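PDB 1SQH: RE68036p from Drosophila melanogaster, which is of unknown function but carries an acetyltransferase-like (GNAT) fold and may transfer acyl groups to glycine. Local coordinates for residues E173-L179 / S211-S217; E221-W225 / L237-A243; Q228-L234 / I260-E264. All coordinates share one frame. Numbering follows the deposited sequence.

How the contacts relate
Contacts 1 and 2 are consecutive parts of one antiparallel sheet, ordered 174-177, 211-216, 222-228, 234-239, in the C-terminal GNAT-like half of the chain. Their centres lie 9 Å apart, and strands 211-216 and 222-228 join them directly, with Ile214 O and Ile223 N 2.7 Å apart. Contact 3 sits at the far end of this sheet, its centre 19 Å from that of contact 1 and 21 Å from that of contact 2, where the 222-228/234-239 hairpin turns against the C-terminal end of helix 248-263. Contact 1 closes before the others open, while the segments of contacts 2 and 3 alternate along the chain. With helices 184-189 and 199-208 after the first strand, this gives the β-α-α-β-β-β-α order of the GNAT fold.

Contact 1. Residues E173-L179 / S211-S217; sequences EFEIRRL and SLGICRS
Strands 174-177 and 211-216 run antiparallel at 149°, their axes approaching to 4.4 Å, and form the edge pair of a GNAT-like sheet; the two helices between them fit the usual β-α-α-β start of that fold. Glu175-Cys215 and Arg177-Gly213 are hydrogen-bonded pairs (Cys215 N to Glu175 O 2.8 Å, Gly213 N to Arg177 O 2.8 Å); Phe174-Arg216 and Ile176-Ile214 are non-hydrogen-bonded pairs. Ser217 N to Glu173 O, 2.9 Å, continues the ladder. On the face of Ile176 and Ile214, Ile176 CG2 meets Ile214 CD1 at 3.4 Å, and Ile214 CG2 meets Phe174 CB at 3.6 Å; helix 248-263 packs on Ile214. On the other face Gly213 suits its place, since a CB would clash with Leu179 CD2. There Arg177 (chi1 p) reaches Asp183 in a salt bridge. At the end, Ser211 (chi1 p) accepts from Leu179 N at OG, 3.1 Å, and a water accepts from Arg178 NE and Ser211 OG, 2.8 Å each.

Contact 2. Residues E221-W225 / L237-A243; sequences ELIAW and LQVLPKA
Three residues dominate this pairing of strands 222-225 and 237-239, which form part of a β-hairpin in the GNAT-like sheet: Trp225, Ile223 and Leu240. The strands are antiparallel at 147°, with axes 4.8 Å apart at closest. Trp225 and Gln238 form a hydrogen-bonded pair (Trp225 N to Gln238 O 2.9 Å, Gln238 N to Trp225 O 3.0 Å), Ala224 and Val239 a non-hydrogen-bonded one with CA atoms 4.1 Å apart. Ile223 breaks the regular strand: with psi near -13° it makes a classic β-bulge with Ala224, both opposite Ile214 of strand 211-216. Its carbonyl still accepts from Leu240 N at 2.8 Å, extending the pairing beyond strand 237-239.

The indole of Trp225 (chi1 p, chi2 81°) spreads beside the partner segment, with Gln238 O over one face and CH2 3.4 Å from Leu240 CD1. Leu240 CD2 in turn lies 3.4 Å from Ile223 CD1, so one branched leucine bridges the broad ring and the β-branched side chain. Ile223 CG1 also meets Ala243 CB at 3.5 Å; the small alanine is brought there by a turn in which Ala243 N bonds to Leu240 O, 2.8 Å. On the Ala224 face, Ala224 CB touches Val239 CG2 at 3.6 Å beneath helix 248-263.

Polar side chains add little bonding: Glu221 OE2 and Lys242 NZ form a long salt bridge of 3.9 Å, and buried Trp225 NE1 has no partner. Lys242 also packs its aliphatic part, CE lying 3.4 Å from Ile223 CD1. Backbone bonds therefore fix the register, while side-chain fit supplies what is particular to this sequence.

Contact 3. Residues Q228-L234 / I260-E264; sequences QNDFSGL and IARGE
This is a small, buried loop-to-helix contact in which one isoleucine near the end of helix 248-263 plugs the turn linking strands 222-228 and 234-239, about 11 Å (between centres) from the centre of the chain. The turn is tightly self-bonded: Asn229 N donates to Gly233 O (2.8 Å), Ser232 N to Asn229 O (3.0 Å), and Asn229 OD1 (chi1 p) accepts from Phe231 N at 2.9 Å, an Asx turn, and from Gly233 N at 2.7 Å. Ser232 takes left-handed backbone angles (64°/13°), which fits a type I turn with a G1 bulge.

Ile260, with chi1 m and chi2 t, extends its CD1 to meet Gln228 CG at 3.6 Å, Ser232 O at 3.5 Å, Gly233 O at 3.7 Å and Leu234 CD1 at 4.0 Å; the extended ethyl arm (CG1-CD1) of isoleucine carries CD1 in among these atoms, while CG2 branches off at CB. Beyond the helix, Glu264 (chi1 p) points toward the turn, but its carboxylate is held by a salt bridge to Lys44 and a hydrogen bond to Tyr40, while Ser232 OG bonds Asn41 and Lys44. The contact thus combines an apolar plug with a polar network shared with helix 34-51, tying the C-terminal sheet to the N-terminal half of the chain.

Contact 1. Residues E173-L179 / S211-S217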
loop_
_atom_site.group_PDB
_atom_site.type_symbol
_atom_site.label_atom_id
_atom_site.label_comp_id
_atom_site.label_asym_id
_atom_site.label_seq_id
_atom_site.Cartn_x
_atom_site.Cartn_y
_atom_site.Cartn_z
ATOM N N GLU A 173 -17.785 -10.949 -24.604
ATOM C CA GLU A 173 -18.474 -11.506 -23.446
ATOM C C GLU A 173 -18.440 -10.576 -22.235
ATOM O O GLU A 173 -19.277 -10.695 -21.335
ATOM C CB GLU A 173 -17.854 -12.850 -23.038
ATOM C CG GLU A 173 -17.648 -13.872 -24.162
ATOM C CD GLU A 173 -16.329 -13.679 -24.905
ATOM O OE1 GLU A 173 -16.265 -12.810 -25.807
ATOM O OE2 GLU A 173 -15.352 -14.396 -24.574
ATOM N N PHE A 174 -17.495 -9.637 -22.217
ATOM C CA PHE A 174 -17.347 -8.737 -21.075
ATOM C C PHE A 174 -17.446 -7.230 -21.300
ATOM O O PHE A 174 -17.347 -6.738 -22.425
ATOM C CB PHE A 174 -16.012 -9.025 -20.407
ATOM C CG PHE A 174 -15.786 -10.472 -20.123
ATOM C CD1 PHE A 174 -16.398 -11.083 -19.033
ATOM C CD2 PHE A 174 -14.961 -11.230 -20.949
ATOM C CE1 PHE A 174 -16.193 -12.433 -18.762
ATOM C CE2 PHE A 174 -14.745 -12.581 -20.697
ATOM C CZ PHE A 174 -15.363 -13.187 -19.600
ATOM N N GLU A 175 -17.627 -6.518 -20.189
ATOM C CA GLU A 175 -17.703 -5.057 -20.148
ATOM C C GLU A 175 -16.789 -4.549 -19.025
ATOM O O GLU A 175 -16.569 -5.249 -18.026
ATOM C CB GLU A 175 -19.130 -4.585 -19.866
ATOM C CG GLU A 175 -20.034 -4.500 -21.079
ATOM C CD GLU A 175 -21.333 -3.782 -20.765
ATOM O OE1 GLU A 175 -22.061 -4.248 -19.859
ATOM O OE2 GLU A 175 -21.624 -2.753 -21.416
ATOM N N ILE A 176 -16.258 -3.341 -19.187
ATOM C CA ILE A 176 -15.383 -2.764 -18.170
ATOM C C ILE A 176 -16.016 -1.507 -17.609
ATOM O O ILE A 176 -16.614 -0.729 -18.353
ATOM C CB ILE A 176 -13.992 -2.357 -18.732
ATOM C CG1 ILE A 176 -14.139 -1.231 -19.758
ATOM C CG2 ILE A 176 -13.305 -3.549 -19.347
ATOM C CD1 ILE A 176 -14.953 -1.594 -20.999
ATOM N N ARG A 177 -15.881 -1.312 -16.302
ATOM C CA ARG A 177 -16.424 -0.132 -15.643
ATOM C C ARG A 177 -15.726 0.058 -14.311
ATOM O O ARG A 177 -15.106 -0.870 -13.794
ATOM C CB ARG A 177 -17.925 -0.295 -15.394
ATOM C CG ARG A 177 -18.263 -1.377 -14.380
ATOM C CD ARG A 177 -19.763 -1.425 -14.081
ATOM N NE ARG A 177 -20.113 -2.525 -13.184
ATOM C CZ ARG A 177 -19.860 -2.551 -11.876
ATOM N NH1 ARG A 177 -19.255 -1.522 -11.293
ATOM N NH2 ARG A 177 -20.184 -3.623 -11.157
ATOM N N ARG A 178 -15.811 1.265 -13.761
ATOM C CA ARG A 178 -15.219 1.541 -12.460
ATOM C C ARG A 178 -16.084 0.751 -11.487
ATOM O O ARG A 178 -17.279 0.550 -11.726
ATOM C CB ARG A 178 -15.303 3.035 -12.133
ATOM C CG ARG A 178 -14.687 3.432 -10.795
ATOM C CD ARG A 178 -14.993 4.891 -10.447
ATOM N NE ARG A 178 -14.270 5.323 -9.248
ATOM C CZ ARG A 178 -14.442 6.494 -8.637
ATOM N NH1 ARG A 178 -15.324 7.370 -9.103
ATOM N NH2 ARG A 178 -13.723 6.790 -7.560
ATOM N N LEU A 179 -15.489 0.282 -10.404
ATOM C CA LEU A 179 -16.248 -0.474 -9.422
ATOM C C LEU A 179 -17.197 0.482 -8.687
ATOM O O LEU A 179 -17.044 1.706 -8.755
ATOM C CB LEU A 179 -15.290 -1.130 -8.422
ATOM C CG LEU A 179 -14.313 -2.144 -9.014
ATOM C CD1 LEU A 179 -13.303 -2.566 -7.950
ATOM C CD2 LEU A 179 -15.087 -3.343 -9.536
ATOM N N SER A 211 -10.492 2.369 -9.725
ATOM C CA SER A 211 -10.711 0.928 -9.712
ATOM C C SER A 211 -11.265 0.494 -11.069
ATOM O O SER A 211 -11.720 1.327 -11.855
ATOM C CB SER A 211 -11.695 0.550 -8.607
ATOM O OG SER A 211 -12.964 1.119 -8.857
ATOM N N LEU A 212 -11.202 -0.804 -11.354
ATOM C CA LEU A 212 -11.714 -1.324 -12.614
ATOM C C LEU A 212 -12.282 -2.718 -12.437
ATOM O O LEU A 212 -11.674 -3.572 -11.794
ATOM C CB LEU A 212 -10.614 -1.352 -13.680
ATOM C CG LEU A 212 -10.243 -0.042 -14.380
ATOM C CD1 LEU A 212 -9.225 -0.312 -15.491
ATOM C CD2 LEU A 212 -11.488 0.589 -14.978
ATOM N N GLY A 213 -13.456 -2.945 -13.010
ATOM C CA GLY A 213 -14.072 -4.248 -12.904
ATOM C C GLY A 213 -14.484 -4.777 -14.261
ATOM O O GLY A 213 -14.790 -4.006 -15.177
ATOM N N ILE A 214 -14.470 -6.099 -14.391
ATOM C CA ILE A 214 -14.866 -6.777 -15.620
ATOM C C ILE A 214 -16.177 -7.542 -15.351
ATOM O O ILE A 214 -16.222 -8.451 -14.505
ATOM C CB ILE A 214 -13.799 -7.815 -16.074
ATOM C CG1 ILE A 214 -12.449 -7.139 -16.318
ATOM C CG2 ILE A 214 -14.252 -8.495 -17.356
ATOM C CD1 ILE A 214 -12.408 -6.251 -17.545
ATOM N N CYS A 215 -17.240 -7.181 -16.063
ATOM C CA CYS A 215 -18.514 -7.865 -15.882
ATOM C C CYS A 215 -19.012 -8.487 -17.181
ATOM O O CYS A 215 -18.733 -7.977 -18.268
ATOM C CB CYS A 215 -19.570 -6.898 -15.351
ATOM S SG CYS A 215 -19.224 -6.270 -13.702
ATOM N N ARG A 216 -19.748 -9.589 -17.063
ATOM C CA ARG A 216 -20.291 -10.265 -18.235
ATOM C C ARG A 216 -21.397 -9.376 -18.793
ATOM O O ARG A 216 -22.239 -8.881 -18.042
ATOM C CB ARG A 216 -20.876 -11.632 -17.858
ATOM C CG ARG A 216 -20.014 -12.452 -16.913
ATOM C CD ARG A 216 -20.316 -13.944 -17.024
ATOM N NE ARG A 216 -19.587 -14.562 -18.135
ATOM C CZ ARG A 216 -19.782 -15.803 -18.571
ATOM N NH1 ARG A 216 -20.694 -16.579 -17.995
ATOM N NH2 ARG A 216 -19.056 -16.272 -19.584
ATOM N N SER A 217 -21.394 -9.161 -20.104
ATOM C CA SER A 217 -22.422 -8.332 -20.714
ATOM C C SER A 217 -23.814 -8.877 -20.399
ATOM O O SER A 217 -24.774 -8.116 -20.259
ATOM C CB SER A 217 -22.208 -8.262 -22.220
ATOM O OG SER A 217 -20.964 -7.653 -22.501
HETATM O O HOH W 1 -12.999 3.547 -7.541
#

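Contact 2. Residues E221-W225 / L237-A243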
loop_
_atom_site.group_PDB
_atom_site.type_symbol
_atom_site.label_atom_id
_atom_site.label_comp_id
_atom_site.label_asym_id
_atom_site.label_seq_id
_atom_site.Cartn_x
_atom_site.Cartn_y
_atom_site.Cartn_z
ATOM N N GLU A 221 -22.541 -9.969 -13.996
ATOM C CA GLU A 221 -21.783 -10.473 -12.856
ATOM C C GLU A 221 -20.310 -10.060 -12.854
ATOM O O GLU A 221 -19.576 -10.358 -13.798
ATOM C CB GLU A 221 -21.878 -12.000 -12.836
ATOM C CG GLU A 221 -20.909 -12.688 -11.887
ATOM C CD GLU A 221 -20.889 -14.188 -12.083
ATOM O OE1 GLU A 221 -21.100 -14.638 -13.229
ATOM O OE2 GLU A 221 -20.646 -14.915 -11.102
ATOM N N LEU A 222 -19.878 -9.385 -11.788
ATOM C CA LEU A 222 -18.480 -8.952 -11.654
ATOM C C LEU A 222 -17.611 -10.207 -11.666
ATOM O O LEU A 222 -17.792 -11.098 -10.837
ATOM C CB LEU A 222 -18.289 -8.199 -10.337
ATOM C CG LEU A 222 -16.882 -7.702 -10.003
ATOM C CD1 LEU A 222 -16.436 -6.641 -11.001
ATOM C CD2 LEU A 222 -16.891 -7.149 -8.587
ATOM N N ILE A 223 -16.653 -10.277 -12.583
ATOM C CA ILE A 223 -15.847 -11.485 -12.686
ATOM C C ILE A 223 -14.342 -11.305 -12.495
ATOM O O ILE A 223 -13.610 -12.284 -12.328
ATOM C CB ILE A 223 -16.133 -12.178 -14.052
ATOM C CG1 ILE A 223 -16.082 -13.695 -13.883
ATOM C CG2 ILE A 223 -15.153 -11.684 -15.128
ATOM C CD1 ILE A 223 -17.231 -14.249 -13.068
ATOM N N ALA A 224 -13.893 -10.055 -12.514
ATOM C CA ALA A 224 -12.477 -9.724 -12.344
ATOM C C ALA A 224 -12.365 -8.241 -11.989
ATOM O O ALA A 224 -13.189 -7.434 -12.423
ATOM C CB ALA A 224 -11.705 -10.021 -13.634
ATOM N N TRP A 225 -11.350 -7.877 -11.214
ATOM C CA TRP A 225 -11.201 -6.483 -10.806
ATOM C C TRP A 225 -9.766 -6.102 -10.435
ATOM O O TRP A 225 -8.916 -6.962 -10.205
ATOM C CB TRP A 225 -12.138 -6.210 -9.621
ATOM C CG TRP A 225 -11.970 -7.217 -8.525
ATOM C CD1 TRP A 225 -11.003 -7.226 -7.562
ATOM C CD2 TRP A 225 -12.709 -8.433 -8.362
ATOM N NE1 TRP A 225 -11.085 -8.378 -6.813
ATOM C CE2 TRP A 225 -12.123 -9.136 -7.284
ATOM C CE3 TRP A 225 -13.804 -9.000 -9.027
ATOM C CZ2 TRP A 225 -12.599 -10.383 -6.857
ATOM C CZ3 TRP A 225 -14.277 -10.242 -8.604
ATOM C CH2 TRP A 225 -13.671 -10.918 -7.527
ATOM N N LEU A 237 -5.442 -7.243 -7.536
ATOM C CA LEU A 237 -5.880 -7.759 -8.825
ATOM C C LEU A 237 -6.412 -9.164 -8.628
ATOM O O LEU A 237 -5.862 -9.939 -7.852
ATOM C CB LEU A 237 -4.711 -7.815 -9.818
ATOM C CG LEU A 237 -5.003 -8.518 -11.157
ATOM C CD1 LEU A 237 -6.070 -7.730 -11.912
ATOM C CD2 LEU A 237 -3.726 -8.626 -11.999
ATOM N N GLN A 238 -7.499 -9.492 -9.304
ATOM C CA GLN A 238 -8.012 -10.846 -9.212
ATOM C C GLN A 238 -9.041 -11.161 -10.279
ATOM O O GLN A 238 -9.825 -10.299 -10.683
ATOM C CB GLN A 238 -8.598 -11.128 -7.829
ATOM C CG GLN A 238 -8.924 -12.607 -7.642
ATOM C CD GLN A 238 -9.185 -12.983 -6.200
ATOM O OE1 GLN A 238 -9.326 -14.163 -5.879
ATOM N NE2 GLN A 238 -9.255 -11.983 -5.319
ATOM N N VAL A 239 -9.004 -12.408 -10.740
ATOM C CA VAL A 239 -9.933 -12.903 -11.740
ATOM C C VAL A 239 -10.557 -14.182 -11.189
ATOM O O VAL A 239 -9.843 -15.107 -10.784
ATOM C CB VAL A 239 -9.212 -13.231 -13.076
ATOM C CG1 VAL A 239 -10.188 -13.882 -14.046
ATOM C CG2 VAL A 239 -8.629 -11.962 -13.690
ATOM N N LEU A 240 -11.886 -14.218 -11.150
ATOM C CA LEU A 240 -12.612 -15.390 -10.667
ATOM C C LEU A 240 -12.232 -16.575 -11.553
ATOM O O LEU A 240 -12.064 -16.430 -12.768
ATOM C CB LEU A 240 -14.128 -15.143 -10.739
ATOM C CG LEU A 240 -14.951 -14.687 -9.520
ATOM C CD1 LEU A 240 -14.079 -14.186 -8.386
ATOM C CD2 LEU A 240 -15.912 -13.613 -9.994
ATOM N N PRO A 241 -12.089 -17.764 -10.954
ATOM C CA PRO A 241 -11.722 -18.969 -11.700
ATOM C C PRO A 241 -12.487 -19.188 -13.002
ATOM O O PRO A 241 -11.892 -19.524 -14.025
ATOM C CB PRO A 241 -11.964 -20.077 -10.682
ATOM C CG PRO A 241 -11.555 -19.408 -9.388
ATOM C CD PRO A 241 -12.243 -18.059 -9.517
ATOM N N LYS A 242 -13.799 -18.990 -12.968
ATOM C CA LYS A 242 -14.624 -19.189 -14.152
ATOM C C LYS A 242 -14.320 -18.248 -15.315
ATOM O O LYS A 242 -14.935 -18.351 -16.381
ATOM C CB LYS A 242 -16.110 -19.089 -13.785
ATOM C CG LYS A 242 -16.494 -17.870 -12.953
ATOM C CD LYS A 242 -18.005 -17.824 -12.750
ATOM C CE LYS A 242 -18.399 -17.026 -11.511
ATOM N NZ LYS A 242 -18.017 -17.709 -10.232
ATOM N N ALA A 243 -13.378 -17.330 -15.114
ATOM C CA ALA A 243 -13.007 -16.387 -16.166
ATOM C C ALA A 243 -11.497 -16.370 -16.405
ATOM O O ALA A 243 -10.983 -15.500 -17.105
ATOM C CB ALA A 243 -13.501 -14.980 -15.811
#

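Contact 3. Residues Q228-L234 / I260-E264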
loop_
_atom_site.group_PDB
_atom_site.type_symbol
_atom_site.label_atom_id
_atom_site.label_comp_id
_atom_site.label_asym_id
_atom_site.label_seq_id
_atom_site.Cartn_x
_atom_site.Cartn_y
_atom_site.Cartn_z
ATOM N N GLN A 228 -6.638 0.741 -7.263
ATOM C CA GLN A 228 -5.483 1.621 -7.170
ATOM C C GLN A 228 -5.154 1.339 -5.705
ATOM O O GLN A 228 -6.072 1.158 -4.909
ATOM C CB GLN A 228 -5.862 3.094 -7.328
ATOM C CG GLN A 228 -4.636 4.011 -7.278
ATOM C CD GLN A 228 -4.943 5.435 -7.695
ATOM O OE1 GLN A 228 -4.045 6.183 -8.089
ATOM N NE2 GLN A 228 -6.205 5.820 -7.602
ATOM N N ASN A 229 -3.881 1.297 -5.326
ATOM C CA ASN A 229 -3.561 0.972 -3.936
ATOM C C ASN A 229 -3.079 2.126 -3.063
ATOM O O ASN A 229 -3.153 3.293 -3.460
ATOM C CB ASN A 229 -2.550 -0.183 -3.894
ATOM C CG ASN A 229 -1.169 0.226 -4.346
ATOM O OD1 ASN A 229 -0.935 1.368 -4.744
ATOM N ND2 ASN A 229 -0.231 -0.711 -4.277
ATOM N N ASP A 230 -2.586 1.802 -1.868
ATOM C CA ASP A 230 -2.126 2.833 -0.950
ATOM C C ASP A 230 -0.753 3.416 -1.296
ATOM O O ASP A 230 -0.139 4.124 -0.492
ATOM C CB ASP A 230 -2.169 2.327 0.505
ATOM C CG ASP A 230 -1.594 0.916 0.674
ATOM O OD1 ASP A 230 -1.281 0.242 -0.333
ATOM O OD2 ASP A 230 -1.465 0.477 1.842
ATOM N N PHE A 231 -0.288 3.118 -2.505
ATOM C CA PHE A 231 0.974 3.647 -3.011
ATOM C C PHE A 231 0.650 4.294 -4.362
ATOM O O PHE A 231 1.548 4.613 -5.149
ATOM C CB PHE A 231 2.017 2.535 -3.212
ATOM C CG PHE A 231 2.636 2.040 -1.932
ATOM C CD1 PHE A 231 2.032 1.021 -1.197
ATOM C CD2 PHE A 231 3.822 2.609 -1.455
ATOM C CE1 PHE A 231 2.595 0.568 0.005
ATOM C CE2 PHE A 231 4.399 2.175 -0.258
ATOM C CZ PHE A 231 3.786 1.145 0.478
ATOM N N SER A 232 -0.649 4.475 -4.605
ATOM C CA SER A 232 -1.175 5.071 -5.837
ATOM C C SER A 232 -0.865 4.219 -7.050
ATOM O O SER A 232 -1.014 4.665 -8.193
ATOM C CB SER A 232 -0.621 6.482 -6.043
ATOM O OG SER A 232 -1.109 7.351 -5.041
ATOM N N GLY A 233 -0.437 2.986 -6.787
ATOM C CA GLY A 233 -0.116 2.044 -7.843
ATOM C C GLY A 233 -1.215 1.006 -7.985
ATOM O O GLY A 233 -2.367 1.268 -7.650
ATOM N N LEU A 234 -0.860 -0.181 -8.463
ATOM C CA LEU A 234 -1.833 -1.257 -8.665
ATOM C C LEU A 234 -1.925 -2.192 -7.477
ATOM O O LEU A 234 -0.925 -2.458 -6.814
ATOM C CB LEU A 234 -1.469 -2.096 -9.897
ATOM C CG LEU A 234 -1.908 -1.708 -11.311
ATOM C CD1 LEU A 234 -1.749 -0.220 -11.541
ATOM C CD2 LEU A 234 -1.087 -2.518 -12.317
ATOM N N ILE A 260 -4.200 5.464 -14.424
ATOM C CA ILE A 260 -3.573 6.190 -13.335
ATOM C C ILE A 260 -2.564 7.196 -13.863
ATOM O O ILE A 260 -2.566 8.348 -13.464
ATOM C CB ILE A 260 -2.846 5.243 -12.338
ATOM C CG1 ILE A 260 -3.870 4.381 -11.586
ATOM C CG2 ILE A 260 -2.010 6.079 -11.346
ATOM C CD1 ILE A 260 -3.246 3.404 -10.595
ATOM N N ALA A 261 -1.701 6.752 -14.764
ATOM C CA ALA A 261 -0.666 7.624 -15.316
ATOM C C ALA A 261 -1.213 8.832 -16.066
ATOM O O ALA A 261 -0.589 9.890 -16.088
ATOM C CB ALA A 261 0.261 6.821 -16.233
ATOM N N ARG A 262 -2.384 8.691 -16.667
ATOM C CA ARG A 262 -2.924 9.817 -17.408
ATOM C C ARG A 262 -3.773 10.731 -16.540
ATOM O O ARG A 262 -4.155 11.818 -16.960
ATOM C CB ARG A 262 -3.720 9.317 -18.609
ATOM C CG ARG A 262 -2.864 8.522 -19.569
ATOM C CD ARG A 262 -3.317 8.739 -20.986
ATOM N NE ARG A 262 -2.451 8.076 -21.958
ATOM C CZ ARG A 262 -2.592 8.206 -23.275
ATOM N NH1 ARG A 262 -3.562 8.973 -23.765
ATOM N NH2 ARG A 262 -1.771 7.574 -24.098
ATOM N N GLY A 263 -4.054 10.288 -15.321
ATOM C CA GLY A 263 -4.849 11.092 -14.416
ATOM C C GLY A 263 -3.963 11.781 -13.399
ATOM O O GLY A 263 -4.371 12.752 -12.769
ATOM N N GLU A 264 -2.746 11.282 -13.220
ATOM C CA GLU A 264 -1.845 11.902 -12.265
ATOM C C GLU A 264 -0.419 11.535 -12.614
ATOM O O GLU A 264 -0.163 10.519 -13.281
ATOM C CB GLU A 264 -2.188 11.465 -10.824
ATOM C CG GLU A 264 -1.794 10.024 -10.464
ATOM C CD GLU A 264 -2.453 9.524 -9.173
ATOM O OE1 GLU A 264 -3.461 8.784 -9.254
ATOM O OE2 GLU A 264 -1.966 9.877 -8.078
#